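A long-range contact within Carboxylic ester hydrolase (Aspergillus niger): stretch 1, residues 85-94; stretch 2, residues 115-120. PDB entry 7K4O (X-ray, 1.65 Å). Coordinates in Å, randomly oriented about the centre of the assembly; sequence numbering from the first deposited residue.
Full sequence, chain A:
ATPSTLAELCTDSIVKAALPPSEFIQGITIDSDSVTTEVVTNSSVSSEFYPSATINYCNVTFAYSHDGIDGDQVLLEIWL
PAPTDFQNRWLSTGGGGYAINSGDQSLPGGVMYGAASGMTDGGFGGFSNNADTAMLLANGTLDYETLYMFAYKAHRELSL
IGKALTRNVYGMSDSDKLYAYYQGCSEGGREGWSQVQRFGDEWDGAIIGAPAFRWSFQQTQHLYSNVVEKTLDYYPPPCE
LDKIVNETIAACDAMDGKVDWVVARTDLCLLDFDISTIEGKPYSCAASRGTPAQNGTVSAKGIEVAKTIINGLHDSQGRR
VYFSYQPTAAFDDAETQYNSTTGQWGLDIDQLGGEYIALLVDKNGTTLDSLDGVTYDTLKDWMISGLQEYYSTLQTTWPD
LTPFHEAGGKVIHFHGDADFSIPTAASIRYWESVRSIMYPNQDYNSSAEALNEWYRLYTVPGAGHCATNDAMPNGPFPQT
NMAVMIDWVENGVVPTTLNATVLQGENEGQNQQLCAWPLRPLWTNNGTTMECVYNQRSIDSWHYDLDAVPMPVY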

# COMPACT_ATOMS: atom_id res chain seq x y z
N ASP A 85 16.46 23.03 11.93
CA ASP A 85 15.23 22.57 11.26
C ASP A 85 14.63 21.31 11.92
O ASP A 85 13.50 21.00 11.60
N PHE A 86 15.35 20.70 12.82
CA PHE A 86 14.87 19.46 13.51
C PHE A 86 13.74 19.83 14.47
O PHE A 86 13.84 20.84 15.24
N GLN A 87 12.66 19.08 14.42
CA GLN A 87 11.42 19.38 15.20
C GLN A 87 10.99 18.18 16.05
O GLN A 87 9.76 17.99 16.22
N ASN A 88 11.92 17.41 16.56
CA ASN A 88 11.62 16.35 17.54
C ASN A 88 10.70 15.33 16.85
O ASN A 88 9.74 14.83 17.48
N ARG A 89 11.06 14.93 15.62
CA ARG A 89 10.28 13.95 14.86
C ARG A 89 11.22 12.90 14.30
O ARG A 89 12.35 13.21 13.89
N TRP A 90 10.67 11.69 14.18
CA TRP A 90 11.28 10.54 13.48
C TRP A 90 10.26 10.10 12.41
O TRP A 90 9.07 9.98 12.75
N LEU A 91 10.72 9.78 11.22
CA LEU A 91 9.89 9.15 10.20
C LEU A 91 10.57 7.86 9.70
O LEU A 91 11.66 7.94 9.08
N SER A 92 9.90 6.74 9.93
CA SER A 92 10.23 5.47 9.22
C SER A 92 9.57 5.49 7.84
O SER A 92 8.44 5.90 7.72
N THR A 93 10.24 4.92 6.84
CA THR A 93 9.76 4.79 5.46
C THR A 93 10.03 3.35 5.02
O THR A 93 10.88 2.68 5.61
N GLY A 94 9.27 2.95 4.02
CA GLY A 94 9.23 1.56 3.57
C GLY A 94 9.25 1.39 2.07
O GLY A 94 9.65 2.31 1.32
N ALA A 115 11.88 15.97 10.43
CA ALA A 115 12.04 14.60 10.97
C ALA A 115 13.32 13.99 10.46
O ALA A 115 13.58 14.00 9.24
N ALA A 116 14.08 13.41 11.38
CA ALA A 116 15.08 12.38 11.05
C ALA A 116 14.31 11.28 10.33
O ALA A 116 13.28 10.84 10.85
N SER A 117 14.76 10.88 9.15
CA SER A 117 13.98 10.00 8.26
C SER A 117 14.83 8.79 7.86
O SER A 117 15.99 8.94 7.50
N GLY A 118 14.30 7.59 8.04
CA GLY A 118 15.09 6.37 7.86
C GLY A 118 14.50 5.34 6.93
O GLY A 118 13.28 5.24 6.75
N MET A 119 15.41 4.54 6.37
CA MET A 119 15.04 3.33 5.62
C MET A 119 16.08 2.25 5.87
O MET A 119 17.20 2.52 6.32
N THR A 120 15.69 1.02 5.54
CA THR A 120 16.56 -0.15 5.71
C THR A 120 16.73 -0.88 4.37
O THR A 120 15.87 -0.81 3.49

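Neighbouring parallel strands are joined by their backbones, and their side chains must fit around that ladder, alternating between the two faces of the sheet. The pairing of the two stretches in this carboxylic ester hydrolase illustrates how a glycine on one strand leaves room for a tryptophan on the other.

Before the strand, Phe86 (chi1 t) brings its ring edge to the second stretch, with CE1 4.3 Å from Ala116 N. Arg89 (chi1 m) then packs through the root of its side chain: its CB lies 3.6 Å from Ala115 CB, while the extended remainder leads away, and its NH1 donates a weak bond to Gln87 OE1 (2.9 Å).

Trp90, on the opposite face, adopts chi1 t, which carries the indole across the neighbouring strand. CE3 meets Ala116 CB at 3.9 Å, and CH2 reaches Gly118 CA at 3.8 Å. The glycine is telling, because a CB there would sit 2.6 Å from Trp90 CH2, a clash. The ring is also tethered within its own strand, NE1 donating to Ser92 OG at 2.9 Å.

Leu91 (chi1 t, chi2 p) returns to the face of Arg89, its CB 4.2 Å from Ala115 CB and 4.0 Å from Ser117 OG. Ser117 (chi1 m) donates from OG to Ala115 O at 2.9 Å. Leu91 also anchors the ladder, its N donating to Ala116 O (2.8 Å) and its O accepting from Gly118 N (2.9 Å).

Ser92 (chi1 m) shares Trp90's face but adds little contact across the strands. Thr93, with chi1 p, instead joins side chain to backbone: OG1 and N both donate to Gly118 O, at 2.8 and 3.1 Å, and OG1 lies 3.6 Å from Met119 CB. Beyond it, a water donates to Thr93 O (2.8 Å) and accepts from Thr120 N (3.0 Å), bridging the strands.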

# COMPACT_ATOMS: atom_id res chain seq x y z
CB ASP A 85 15.54 22.18 9.82
CG ASP A 85 15.92 23.37 8.92
OD1 ASP A 85 15.38 24.47 9.17
OD2 ASP A 85 16.72 23.15 7.93
CB PHE A 86 16.00 18.83 14.27
CG PHE A 86 15.58 17.60 15.04
CD1 PHE A 86 15.09 16.47 14.40
CD2 PHE A 86 15.59 17.60 16.42
CE1 PHE A 86 14.70 15.37 15.15
CE2 PHE A 86 15.24 16.48 17.17
CZ PHE A 86 14.78 15.37 16.52
CB GLN A 87 10.33 19.85 14.24
CG GLN A 87 10.74 21.17 13.63
CD GLN A 87 9.68 22.03 13.00
OE1 GLN A 87 8.76 21.59 12.35
NE2 GLN A 87 9.87 23.33 13.15
CB ASN A 88 11.02 16.86 18.87
CG ASN A 88 12.02 17.62 19.71
OD1 ASN A 88 13.14 17.88 19.26
ND2 ASN A 88 11.68 17.83 20.98
CB ARG A 89 9.46 14.63 13.76
CG ARG A 89 8.40 15.59 14.31
CD ARG A 89 7.67 16.35 13.19
NE ARG A 89 6.74 17.30 13.79
CZ ARG A 89 6.64 18.58 13.48
NH1 ARG A 89 7.36 19.08 12.48
NH2 ARG A 89 5.85 19.37 14.21
CB TRP A 90 11.59 9.40 14.47
CG TRP A 90 11.89 8.12 13.76
CD1 TRP A 90 11.02 7.10 13.51
CD2 TRP A 90 13.13 7.74 13.13
NE1 TRP A 90 11.65 6.09 12.78
CE2 TRP A 90 12.93 6.48 12.52
CE3 TRP A 90 14.38 8.35 13.00
CZ2 TRP A 90 13.93 5.82 11.82
CZ3 TRP A 90 15.37 7.72 12.27
CH2 TRP A 90 15.15 6.47 11.66
CB LEU A 91 9.65 10.08 9.01
CG LEU A 91 8.78 9.46 7.93
CD1 LEU A 91 7.39 9.26 8.42
CD2 LEU A 91 8.77 10.31 6.64
CB SER A 92 9.75 4.25 10.04
OG SER A 92 10.58 3.99 11.15
CB THR A 93 10.43 5.78 4.49
OG1 THR A 93 11.80 5.40 4.35
CG2 THR A 93 10.32 7.21 4.99
CB ALA A 115 10.86 13.75 10.61
CB ALA A 116 15.83 11.94 12.28
CB SER A 117 13.57 10.78 7.03
OG SER A 117 12.78 11.93 7.38
CB MET A 119 14.94 3.64 4.13
CG MET A 119 16.27 3.94 3.48
SD MET A 119 15.89 4.46 1.74
CE MET A 119 17.55 4.59 1.14
CB THR A 120 15.96 -1.10 6.75
OG1 THR A 120 16.80 -2.25 6.92
CG2 THR A 120 14.56 -1.54 6.45
O HOH W 1 12.88 1.01 4.63